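Local coordinates for protein copper-containing nitrite reductase (Hyphomicrobium denitrificans 1NES1, PDB 6TFO) that probably reduces nitrite to nitric oxide, using copper centres that take up electrons from a cytochrome c, at residues 166-178 against 188-200. Numbering follows the deposited sequence.
Sequences TVRIDLETVELKG and YWTFNGKVPGPFL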
loop_
_atom_site.group_PDB
_atom_site.type_symbol
_atom_site.label_atom_id
_atom_site.label_comp_id
_atom_site.label_asym_id
_atom_site.label_seq_id
_atom_site.Cartn_x
_atom_site.Cartn_y
_atom_site.Cartn_z
ATOM N N THR C 166 34.780 54.355 -13.168
ATOM C CA THR C 166 34.095 53.770 -11.994
ATOM C C THR C 166 32.583 53.847 -12.230
ATOM O O THR C 166 32.094 54.956 -12.491
ATOM C CB THR C 166 34.530 54.474 -10.709
ATOM O OG1 THR C 166 35.875 54.069 -10.462
ATOM C CG2 THR C 166 33.659 54.127 -9.521
ATOM N N VAL C 167 31.894 52.702 -12.153
ATOM C CA VAL C 167 30.414 52.548 -12.323
ATOM C C VAL C 167 29.820 52.005 -11.011
ATOM O O VAL C 167 30.203 50.894 -10.592
ATOM C CB VAL C 167 30.079 51.616 -13.508
ATOM C CG1 VAL C 167 28.584 51.500 -13.746
ATOM C CG2 VAL C 167 30.758 52.055 -14.778
ATOM N N ARG C 168 28.904 52.751 -10.397
ATOM C CA ARG C 168 28.158 52.312 -9.187
ATOM C C ARG C 168 26.923 51.538 -9.648
ATOM O O ARG C 168 26.136 52.088 -10.445
ATOM C CB ARG C 168 27.731 53.490 -8.310
ATOM C CG ARG C 168 27.190 53.084 -6.947
ATOM C CD ARG C 168 26.030 53.947 -6.497
ATOM N NE ARG C 168 25.411 53.416 -5.291
ATOM C CZ ARG C 168 25.583 53.879 -4.052
ATOM N NH1 ARG C 168 26.369 54.908 -3.804
ATOM N NH2 ARG C 168 24.954 53.297 -3.049
ATOM N N ILE C 169 26.785 50.299 -9.177
ATOM C CA ILE C 169 25.591 49.443 -9.424
ATOM C C ILE C 169 24.910 49.188 -8.072
ATOM O O ILE C 169 25.621 48.803 -7.087
ATOM C CB ILE C 169 25.996 48.151 -10.175
ATOM C CG1 ILE C 169 26.635 48.466 -11.536
ATOM C CG2 ILE C 169 24.803 47.211 -10.314
ATOM C CD1 ILE C 169 27.074 47.258 -12.335
ATOM N N ASP C 170 23.594 49.397 -8.026
ATOM C CA ASP C 170 22.750 49.133 -6.832
ATOM C C ASP C 170 21.830 47.946 -7.106
ATOM O O ASP C 170 20.996 48.065 -8.002
ATOM C CB ASP C 170 21.958 50.381 -6.450
ATOM C CG ASP C 170 22.884 51.407 -5.840
ATOM O OD1 ASP C 170 23.404 51.143 -4.739
ATOM O OD2 ASP C 170 23.155 52.409 -6.517
ATOM N N LEU C 171 21.998 46.863 -6.345
ATOM C CA LEU C 171 21.086 45.690 -6.322
ATOM C C LEU C 171 20.401 45.599 -4.955
ATOM O O LEU C 171 21.085 45.823 -3.923
ATOM C CB LEU C 171 21.888 44.419 -6.601
ATOM C CG LEU C 171 22.445 44.284 -8.015
ATOM C CD1 LEU C 171 23.346 43.057 -8.102
ATOM C CD2 LEU C 171 21.326 44.248 -9.059
ATOM N N GLU C 172 19.106 45.269 -4.961
ATOM C CA GLU C 172 18.307 44.963 -3.749
ATOM C C GLU C 172 17.733 43.546 -3.862
ATOM O O GLU C 172 17.036 43.252 -4.866
ATOM C CB GLU C 172 17.186 45.985 -3.559
ATOM C CG GLU C 172 16.578 45.943 -2.167
ATOM C CD GLU C 172 15.311 46.757 -1.964
ATOM O OE1 GLU C 172 14.915 46.916 -0.789
ATOM O OE2 GLU C 172 14.700 47.197 -2.974
ATOM N N THR C 173 18.005 42.701 -2.864
ATOM C CA THR C 173 17.482 41.315 -2.784
ATOM C C THR C 173 16.129 41.384 -2.069
ATOM O O THR C 173 16.097 41.852 -0.917
ATOM C CB THR C 173 18.532 40.368 -2.190
ATOM O OG1 THR C 173 18.868 40.760 -0.863
ATOM C CG2 THR C 173 19.798 40.344 -3.024
ATOM N N VAL C 174 15.067 41.003 -2.780
ATOM C CA VAL C 174 13.650 41.079 -2.328
ATOM C C VAL C 174 13.006 39.692 -2.438
ATOM O O VAL C 174 13.049 39.112 -3.548
ATOM C CB VAL C 174 12.864 42.102 -3.157
ATOM C CG1 VAL C 174 11.387 42.089 -2.804
ATOM C CG2 VAL C 174 13.453 43.497 -3.019
ATOM N N GLU C 175 12.459 39.191 -1.321
ATOM C CA GLU C 175 11.631 37.957 -1.252
ATOM C C GLU C 175 10.174 38.401 -1.367
ATOM O O GLU C 175 9.779 39.360 -0.654
ATOM C CB GLU C 175 11.893 37.198 0.042
ATOM C CG GLU C 175 13.359 36.876 0.276
ATOM C CD GLU C 175 13.687 36.293 1.639
ATOM O OE1 GLU C 175 14.848 35.911 1.874
ATOM O OE2 GLU C 175 12.790 36.256 2.467
ATOM N N LEU C 176 9.420 37.820 -2.296
ATOM C CA LEU C 176 8.027 38.276 -2.538
ATOM C C LEU C 176 7.260 37.219 -3.332
ATOM O O LEU C 176 7.891 36.461 -4.086
ATOM C CB LEU C 176 8.035 39.630 -3.252
ATOM C CG LEU C 176 8.092 39.588 -4.778
ATOM C CD1 LEU C 176 7.885 40.975 -5.362
ATOM C CD2 LEU C 176 9.409 39.027 -5.275
ATOM N N LYS C 177 5.943 37.173 -3.119
ATOM C CA LYS C 177 5.009 36.299 -3.862
ATOM C C LYS C 177 4.854 36.891 -5.252
ATOM O O LYS C 177 4.693 38.130 -5.355
ATOM C CB LYS C 177 3.643 36.202 -3.181
ATOM C CG LYS C 177 3.551 35.142 -2.097
ATOM C CD LYS C 177 2.333 35.306 -1.211
ATOM C CE LYS C 177 2.524 34.737 0.180
ATOM N NZ LYS C 177 1.504 35.267 1.113
ATOM N N GLY C 178 4.888 36.020 -6.254
ATOM C CA GLY C 178 4.775 36.392 -7.673
ATOM C C GLY C 178 3.748 35.539 -8.368
ATOM O O GLY C 178 3.450 34.455 -7.852
ATOM N N TYR C 188 8.955 33.993 -4.789
ATOM C CA TYR C 188 10.199 34.293 -5.521
ATOM C C TYR C 188 11.171 34.996 -4.577
ATOM O O TYR C 188 10.730 35.767 -3.670
ATOM C CB TYR C 188 9.892 35.153 -6.742
ATOM C CG TYR C 188 9.126 34.451 -7.836
ATOM C CD1 TYR C 188 7.746 34.408 -7.826
ATOM C CD2 TYR C 188 9.784 33.837 -8.893
ATOM C CE1 TYR C 188 7.037 33.803 -8.851
ATOM C CE2 TYR C 188 9.091 33.225 -9.921
ATOM C CZ TYR C 188 7.714 33.204 -9.897
ATOM O OH TYR C 188 7.025 32.562 -10.881
ATOM N N TRP C 189 12.453 34.687 -4.766
ATOM C CA TRP C 189 13.610 35.494 -4.314
ATOM C C TRP C 189 14.247 36.148 -5.547
ATOM O O TRP C 189 14.506 35.431 -6.528
ATOM C CB TRP C 189 14.616 34.634 -3.537
ATOM C CG TRP C 189 14.032 33.880 -2.388
ATOM C CD1 TRP C 189 12.835 34.110 -1.786
ATOM C CD2 TRP C 189 14.654 32.806 -1.660
ATOM N NE1 TRP C 189 12.655 33.229 -0.757
ATOM C CE2 TRP C 189 13.747 32.410 -0.658
ATOM C CE3 TRP C 189 15.867 32.127 -1.763
ATOM C CZ2 TRP C 189 14.025 31.376 0.234
ATOM C CZ3 TRP C 189 16.146 31.111 -0.875
ATOM C CH2 TRP C 189 15.235 30.742 0.112
ATOM N N THR C 190 14.488 37.459 -5.505
ATOM C CA THR C 190 14.863 38.254 -6.702
ATOM C C THR C 190 15.932 39.297 -6.381
ATOM O O THR C 190 16.107 39.676 -5.205
ATOM C CB THR C 190 13.648 38.986 -7.275
ATOM O OG1 THR C 190 13.277 40.001 -6.344
ATOM C CG2 THR C 190 12.490 38.052 -7.548
ATOM N N PHE C 191 16.596 39.756 -7.443
ATOM C CA PHE C 191 17.278 41.070 -7.503
ATOM C C PHE C 191 16.236 42.065 -8.040
ATOM O O PHE C 191 15.756 41.880 -9.175
ATOM C CB PHE C 191 18.548 40.929 -8.339
ATOM C CG PHE C 191 19.582 39.961 -7.810
ATOM C CD1 PHE C 191 20.388 40.294 -6.744
ATOM C CD2 PHE C 191 19.804 38.753 -8.437
ATOM C CE1 PHE C 191 21.381 39.429 -6.305
ATOM C CE2 PHE C 191 20.791 37.883 -8.008
ATOM C CZ PHE C 191 21.592 38.225 -6.947
ATOM N N ASN C 192 15.807 43.006 -7.189
ATOM C CA ASN C 192 14.982 44.181 -7.567
ATOM C C ASN C 192 13.588 43.735 -8.008
ATOM O O ASN C 192 12.981 44.415 -8.848
ATOM C CB ASN C 192 15.726 45.029 -8.602
ATOM C CG ASN C 192 16.910 45.717 -7.963
ATOM O OD1 ASN C 192 17.916 45.087 -7.653
ATOM N ND2 ASN C 192 16.747 46.989 -7.650
ATOM N N GLY C 193 13.077 42.663 -7.406
ATOM C CA GLY C 193 11.651 42.281 -7.483
ATOM C C GLY C 193 11.244 41.722 -8.835
ATOM O O GLY C 193 10.024 41.713 -9.092
ATOM N N LYS C 194 12.196 41.270 -9.667
ATOM C CA LYS C 194 11.899 40.724 -11.019
ATOM C C LYS C 194 12.873 39.596 -11.388
ATOM O O LYS C 194 13.945 39.478 -10.767
ATOM C CB LYS C 194 11.901 41.864 -12.037
ATOM C CG LYS C 194 10.532 42.427 -12.369
ATOM C CD LYS C 194 10.490 43.938 -12.443
ATOM C CE LYS C 194 9.391 44.464 -13.352
ATOM N NZ LYS C 194 8.180 43.595 -13.353
ATOM N N VAL C 195 12.474 38.771 -12.358
ATOM C CA VAL C 195 13.238 37.570 -12.805
ATOM C C VAL C 195 13.273 37.604 -14.325
ATOM O O VAL C 195 12.215 37.599 -14.945
ATOM C CB VAL C 195 12.614 36.252 -12.305
ATOM C CG1 VAL C 195 13.388 35.030 -12.779
ATOM C CG2 VAL C 195 12.492 36.237 -10.799
ATOM N N PRO C 196 14.466 37.677 -14.961
ATOM C CA PRO C 196 15.742 37.808 -14.251
ATOM C C PRO C 196 15.974 39.189 -13.619
ATOM O O PRO C 196 15.206 40.090 -13.860
ATOM C CB PRO C 196 16.786 37.588 -15.357
ATOM C CG PRO C 196 16.079 38.073 -16.612
ATOM C CD PRO C 196 14.647 37.613 -16.417
ATOM N N GLY C 197 17.042 39.305 -12.828
ATOM C CA GLY C 197 17.498 40.561 -12.204
ATOM C C GLY C 197 17.856 41.620 -13.249
ATOM O O GLY C 197 17.762 41.378 -14.453
ATOM N N PRO C 198 18.229 42.848 -12.822
ATOM C CA PRO C 198 18.584 43.907 -13.764
ATOM C C PRO C 198 19.689 43.449 -14.720
ATOM O O PRO C 198 20.561 42.730 -14.273
ATOM C CB PRO C 198 19.051 45.050 -12.852
ATOM C CG PRO C 198 18.282 44.809 -11.571
ATOM C CD PRO C 198 18.275 43.303 -11.426
ATOM N N PHE C 199 19.588 43.828 -15.998
ATOM C CA PHE C 199 20.670 43.690 -17.010
ATOM C C PHE C 199 21.765 44.728 -16.701
ATOM O O PHE C 199 21.512 45.925 -16.786
ATOM C CB PHE C 199 20.119 43.850 -18.432
ATOM C CG PHE C 199 21.080 43.458 -19.525
ATOM C CD1 PHE C 199 22.104 44.314 -19.914
ATOM C CD2 PHE C 199 20.954 42.234 -20.167
ATOM C CE1 PHE C 199 22.983 43.946 -20.923
ATOM C CE2 PHE C 199 21.835 41.871 -21.175
ATOM C CZ PHE C 199 22.846 42.726 -21.551
ATOM N N LEU C 200 22.935 44.262 -16.288
ATOM C CA LEU C 200 24.094 45.125 -15.958
ATOM C C LEU C 200 24.998 45.210 -17.195
ATOM O O LEU C 200 25.331 44.161 -17.786
ATOM C CB LEU C 200 24.826 44.540 -14.753
ATOM C CG LEU C 200 23.948 44.256 -13.537
ATOM C CD1 LEU C 200 24.777 43.636 -12.415
ATOM C CD2 LEU C 200 23.261 45.531 -13.057
#
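The antiparallel beta hairpin formed by strands 166-181 and 184-191, part of a cupredoxin domain, pairs T173 with F191, V174 with T190, E175 with W189 and L176 with Y188, and illustrates how side chains can extend a backbone pairing. V174 O accepts two donors from T190, the amide N and, at 2.9 Å, the hydroxyl OG1, which chi1 of 69° places between T190's own N and carbonyl carbon. Where the strand gives way to the type I' turn F191-K194, N192 continues the pattern: its amide N binds E172 O, while its side-chain OD1 receives E172 N at 2.9 Å in a nearly straight bond (174°), the donor standing above the carbonyl plane. With an alanine in place of N192, E172 N would probably lose this acceptor and the turn would be tied less firmly to the strand. On the face bearing T173, F191, E175 and W189, the hairpin backs a type 1 copper site: E175 OE1 is hydrogen-bonded to NE2 of the copper ligand H222, and OE2 to L219 N, while W189 meets the ring of H271, another ligand of the same copper. E175 and W189 run side by side, the carboxylate turned 25° from the indole plane with CD over one ring face, and E175 CG lies 3.5 Å from W189 CD1.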